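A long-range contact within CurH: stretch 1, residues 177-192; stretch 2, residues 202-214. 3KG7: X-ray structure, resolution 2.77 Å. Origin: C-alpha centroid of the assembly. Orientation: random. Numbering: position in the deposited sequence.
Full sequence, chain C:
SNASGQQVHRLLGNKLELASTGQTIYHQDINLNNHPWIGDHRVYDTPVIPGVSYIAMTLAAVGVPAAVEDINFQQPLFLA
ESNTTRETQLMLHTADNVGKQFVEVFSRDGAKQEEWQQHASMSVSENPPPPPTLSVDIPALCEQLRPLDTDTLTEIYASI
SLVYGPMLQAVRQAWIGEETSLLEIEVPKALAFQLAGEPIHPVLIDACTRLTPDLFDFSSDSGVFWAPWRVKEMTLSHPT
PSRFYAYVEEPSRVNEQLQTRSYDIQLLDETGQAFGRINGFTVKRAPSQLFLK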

# COMPACT_ATOMS: atom_id res chain seq x y z
N GLY C 177 29.95 -8.62 36.44
CA GLY C 177 30.17 -9.56 37.52
C GLY C 177 30.48 -10.93 36.94
O GLY C 177 30.63 -11.07 35.72
N GLU C 178 30.58 -11.93 37.81
CA GLU C 178 30.80 -13.30 37.35
C GLU C 178 29.51 -13.92 36.79
O GLU C 178 29.56 -14.70 35.83
N GLU C 179 28.38 -13.53 37.37
CA GLU C 179 27.08 -14.07 36.97
C GLU C 179 26.18 -13.05 36.27
O GLU C 179 25.29 -13.43 35.52
N THR C 180 26.41 -11.76 36.53
CA THR C 180 25.55 -10.69 36.00
C THR C 180 26.31 -9.61 35.22
O THR C 180 27.53 -9.48 35.34
N SER C 181 25.57 -8.84 34.41
CA SER C 181 26.12 -7.67 33.70
C SER C 181 25.12 -6.52 33.70
O SER C 181 23.91 -6.74 33.73
N LEU C 182 25.63 -5.29 33.65
CA LEU C 182 24.77 -4.10 33.59
C LEU C 182 25.32 -3.00 32.67
O LEU C 182 26.49 -2.63 32.77
N LEU C 183 24.46 -2.48 31.80
CA LEU C 183 24.80 -1.37 30.91
C LEU C 183 23.96 -0.13 31.22
O LEU C 183 22.73 -0.21 31.33
N GLU C 184 24.62 1.02 31.36
CA GLU C 184 23.93 2.30 31.47
C GLU C 184 23.82 2.91 30.07
O GLU C 184 24.84 3.18 29.43
N ILE C 185 22.59 3.13 29.62
CA ILE C 185 22.34 3.53 28.24
C ILE C 185 21.64 4.89 28.16
O ILE C 185 20.68 5.14 28.88
N GLU C 186 22.14 5.75 27.27
CA GLU C 186 21.59 7.08 27.02
C GLU C 186 21.52 7.35 25.51
O GLU C 186 22.10 6.61 24.72
N VAL C 187 20.79 8.40 25.13
CA VAL C 187 20.65 8.81 23.74
C VAL C 187 21.96 9.46 23.27
O VAL C 187 22.35 10.51 23.79
N PRO C 188 22.65 8.84 22.28
CA PRO C 188 23.89 9.45 21.79
C PRO C 188 23.64 10.86 21.28
O PRO C 188 22.66 11.10 20.56
N LYS C 189 24.51 11.79 21.67
CA LYS C 189 24.38 13.20 21.31
C LYS C 189 24.21 13.39 19.79
O LYS C 189 23.41 14.22 19.35
N ALA C 190 24.94 12.60 19.01
CA ALA C 190 24.87 12.64 17.56
C ALA C 190 23.53 12.16 17.01
O ALA C 190 23.10 12.56 15.94
N LEU C 191 22.86 11.30 17.78
CA LEU C 191 21.60 10.69 17.36
C LEU C 191 20.36 11.51 17.74
O LEU C 191 19.35 11.47 17.04
N ALA C 192 20.45 12.26 18.84
CA ALA C 192 19.33 13.03 19.41
C ALA C 192 18.33 13.65 18.41
O ALA C 192 17.12 13.56 18.63
N PRO C 202 15.88 1.96 17.13
CA PRO C 202 16.75 0.84 16.80
C PRO C 202 18.08 0.83 17.56
O PRO C 202 18.43 -0.18 18.17
N VAL C 203 18.80 1.95 17.56
CA VAL C 203 20.08 2.05 18.26
C VAL C 203 19.97 1.72 19.75
O VAL C 203 20.74 0.93 20.29
N LEU C 204 18.98 2.31 20.41
CA LEU C 204 18.77 2.09 21.84
C LEU C 204 18.45 0.64 22.17
O LEU C 204 18.95 0.11 23.17
N ILE C 205 17.62 -0.00 21.35
CA ILE C 205 17.34 -1.42 21.59
C ILE C 205 18.56 -2.26 21.24
O ILE C 205 18.83 -3.26 21.90
N ASP C 206 19.34 -1.82 20.26
CA ASP C 206 20.57 -2.54 19.95
C ASP C 206 21.57 -2.49 21.08
O ASP C 206 22.22 -3.48 21.37
N ALA C 207 21.67 -1.32 21.71
CA ALA C 207 22.58 -1.12 22.83
C ALA C 207 22.33 -2.09 23.98
O ALA C 207 23.25 -2.48 24.69
N CYS C 208 21.08 -2.49 24.15
CA CYS C 208 20.71 -3.42 25.22
C CYS C 208 21.37 -4.78 25.10
O CYS C 208 21.48 -5.52 26.09
N THR C 209 21.82 -5.10 23.89
CA THR C 209 22.24 -6.44 23.55
C THR C 209 23.76 -6.56 23.57
O THR C 209 24.30 -7.63 23.26
N ARG C 210 24.42 -5.47 23.95
CA ARG C 210 25.87 -5.35 23.79
C ARG C 210 26.73 -6.00 24.89
O ARG C 210 27.95 -6.03 24.77
N LEU C 211 26.11 -6.50 25.96
CA LEU C 211 26.89 -7.07 27.07
C LEU C 211 26.24 -8.27 27.76
O LEU C 211 25.02 -8.32 27.97
N THR C 212 27.10 -9.22 28.12
CA THR C 212 26.73 -10.44 28.80
C THR C 212 27.84 -10.68 29.82
O THR C 212 28.98 -10.29 29.56
N PRO C 213 27.52 -11.28 30.99
CA PRO C 213 28.52 -11.68 32.00
C PRO C 213 29.81 -12.29 31.42
O PRO C 213 30.89 -12.13 32.00
N ASP C 214 29.68 -12.96 30.27
CA ASP C 214 30.77 -13.69 29.64
C ASP C 214 31.08 -13.18 28.23
O ASP C 214 31.21 -13.97 27.30

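The most unusual feature of this contact is the prominence of Pro-213, which lies beyond the helix of the second stretch yet has more of its surface covered by the first stretch than any other residue here. Its CB points sideways, but the C-gamma-exo ring sits against the backbone leading into strand 181-186: CG lies 3.2 Å from Glu-179 O and 3.7 Å from Thr-180 C, and CB is 4.0 Å from Glu-178 O. The side chains of Glu-178, Glu-179 and Thr-180 point away, so from these three residues the proline meets main chain, not side chain.

From there the strand runs almost antiparallel to helix 202-207, at 174°, with 9.1 Å between the axes. That separation leaves room for a layer of side chains, and the alternation of the strand supplies them: Ser-181, Leu-183 and Ile-185 point toward the second stretch, whereas Leu-182 and Glu-186 point away and Glu-184 is out of reach.

Ser-181, in the p rotamer, provides the one hydrogen bond between the stretches, a weak one from OG to Leu-211 O at 3.5 Å. The same OG lies 3.4 Å from Pro-213 CD, and Ser-181 CB is 3.8 Å from Leu-211 CG. Leu-211 (chi1 t, chi2 p) points toward the strand and also packs against Leu-183, whose CD1 is 3.7 Å from Leu-211 CB. Leu-183 adopts m, t, which carries CD1 to the turn from Ala-207 to Arg-210; there it comes within 3.3 Å of Ala-207 O and 4.1 Å of Arg-210 CB. The far end of Arg-210 leads away, its NE making a long salt bridge of 3.7 Å with Asp-206 OD2.

Ile-185, also m, t, uses both of its branches. Ile-185 CD1 lies 4.0 Å from Ala-207 CB and 4.1 Å from Cys-208 SG; Ile-185 CG2 is 4.1 Å from the same Ala-207 CB and 4.0 Å from Leu-204 CD2. Leu-204 has a CA-to-CB bond directed sideways, but its m, t conformation brings the end of the side chain nearer the first stretch, where CD2 also lies 3.9 Å from Glu-186 O and 4.5 Å from Val-187 CG2.

Past the strand, the chain continues the apolar packing around Val-203 (t), which points toward the first stretch. Leu-191 (t, p) places CD2 3.7 Å from Val-203 CB, and Pro-188 CG approaches Val-203 CG1 at 4.4 Å. With a single weak hydrogen bond across it, the contact rests chiefly on apolar packing.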

# COMPACT_ATOMS: atom_id res chain seq x y z
CB GLU C 178 31.37 -14.16 38.46
CG GLU C 178 32.80 -13.80 38.81
CD GLU C 178 33.47 -14.83 39.68
OE1 GLU C 178 32.74 -15.62 40.33
OE2 GLU C 178 34.72 -14.87 39.71
CB GLU C 179 26.37 -14.68 38.18
CG GLU C 179 27.06 -15.92 38.73
CD GLU C 179 26.28 -16.61 39.84
OE1 GLU C 179 26.85 -16.81 40.94
OE2 GLU C 179 25.10 -16.95 39.62
CB THR C 180 24.71 -10.01 37.13
OG1 THR C 180 25.57 -9.49 38.14
CG2 THR C 180 23.73 -11.00 37.76
CB SER C 181 26.52 -8.03 32.27
OG SER C 181 25.38 -8.24 31.44
CB LEU C 182 24.53 -3.54 34.99
CG LEU C 182 23.53 -2.39 35.16
CD1 LEU C 182 22.09 -2.87 35.05
CD2 LEU C 182 23.76 -1.68 36.49
CB LEU C 183 24.58 -1.75 29.44
CG LEU C 183 25.50 -2.77 28.75
CD1 LEU C 183 24.91 -3.23 27.43
CD2 LEU C 183 26.88 -2.19 28.53
CB GLU C 184 24.65 3.24 32.43
CG GLU C 184 23.96 4.59 32.65
CD GLU C 184 24.67 5.46 33.68
OE1 GLU C 184 24.83 5.02 34.84
OE2 GLU C 184 25.06 6.60 33.33
CB ILE C 185 21.53 2.44 27.50
CG1 ILE C 185 22.38 1.18 27.36
CG2 ILE C 185 21.07 2.93 26.14
CD1 ILE C 185 21.56 -0.09 27.18
CB GLU C 186 22.45 8.16 27.71
CG GLU C 186 23.84 8.37 27.07
CD GLU C 186 24.55 9.64 27.54
OE1 GLU C 186 23.86 10.61 27.92
OE2 GLU C 186 25.80 9.66 27.50
CB VAL C 187 19.51 9.85 23.57
CG1 VAL C 187 19.44 10.39 22.13
CG2 VAL C 187 18.15 9.27 24.02
CB PRO C 188 24.31 8.53 20.63
CG PRO C 188 23.65 7.23 20.92
CD PRO C 188 22.34 7.58 21.57
CB LYS C 189 25.58 13.99 21.83
CG LYS C 189 25.55 15.47 21.52
CD LYS C 189 26.96 16.04 21.47
CE LYS C 189 26.98 17.43 20.87
NZ LYS C 189 28.34 17.79 20.43
CB ALA C 190 26.01 11.83 16.96
CB LEU C 191 21.49 9.28 17.94
CG LEU C 191 20.50 8.30 17.30
CD1 LEU C 191 20.96 7.85 15.92
CD2 LEU C 191 20.30 7.11 18.22
CB ALA C 192 19.85 14.10 20.38
CB PRO C 202 17.02 1.05 15.32
CG PRO C 202 15.74 1.63 14.80
CD PRO C 202 15.16 2.45 15.94
CB VAL C 203 20.71 3.43 18.05
CG1 VAL C 203 21.89 3.65 18.99
CG2 VAL C 203 21.14 3.58 16.59
CB LEU C 204 17.66 3.00 22.36
CG LEU C 204 17.91 4.50 22.32
CD1 LEU C 204 16.57 5.25 22.47
CD2 LEU C 204 18.91 4.91 23.39
CB ILE C 205 15.99 -1.93 20.96
CG1 ILE C 205 15.66 -3.34 21.48
CG2 ILE C 205 16.00 -1.87 19.43
CD1 ILE C 205 14.28 -3.86 21.09
CB ASP C 206 21.25 -2.07 18.68
CG ASP C 206 22.34 -3.03 18.27
OD1 ASP C 206 22.00 -4.20 17.99
OD2 ASP C 206 23.53 -2.63 18.27
CB ALA C 207 22.48 0.29 23.32
CB CYS C 208 19.19 -3.59 25.24
SG CYS C 208 18.34 -2.06 25.61
CB THR C 209 21.72 -6.83 22.16
OG1 THR C 209 22.46 -6.11 21.16
CG2 THR C 209 20.24 -6.50 22.02
CB ARG C 210 26.27 -3.88 23.62
CG ARG C 210 25.90 -3.31 22.27
CD ARG C 210 26.19 -1.83 22.20
NE ARG C 210 25.51 -1.20 21.06
CZ ARG C 210 25.53 0.10 20.77
NH1 ARG C 210 26.21 0.95 21.53
NH2 ARG C 210 24.87 0.55 19.72
CB LEU C 211 27.25 -6.00 28.11
CG LEU C 211 28.15 -6.36 29.30
CD1 LEU C 211 29.55 -6.78 28.88
CD2 LEU C 211 28.22 -5.21 30.29
CB THR C 212 26.69 -11.63 27.82
OG1 THR C 212 26.35 -11.18 26.51
CG2 THR C 212 25.68 -12.67 28.26
CB PRO C 213 27.78 -12.73 32.83
CG PRO C 213 26.36 -12.32 32.76
CD PRO C 213 26.15 -11.60 31.45
CB ASP C 214 30.41 -15.18 29.59
CG ASP C 214 29.14 -15.45 28.78
OD1 ASP C 214 28.08 -14.89 29.11
OD2 ASP C 214 29.23 -16.22 27.80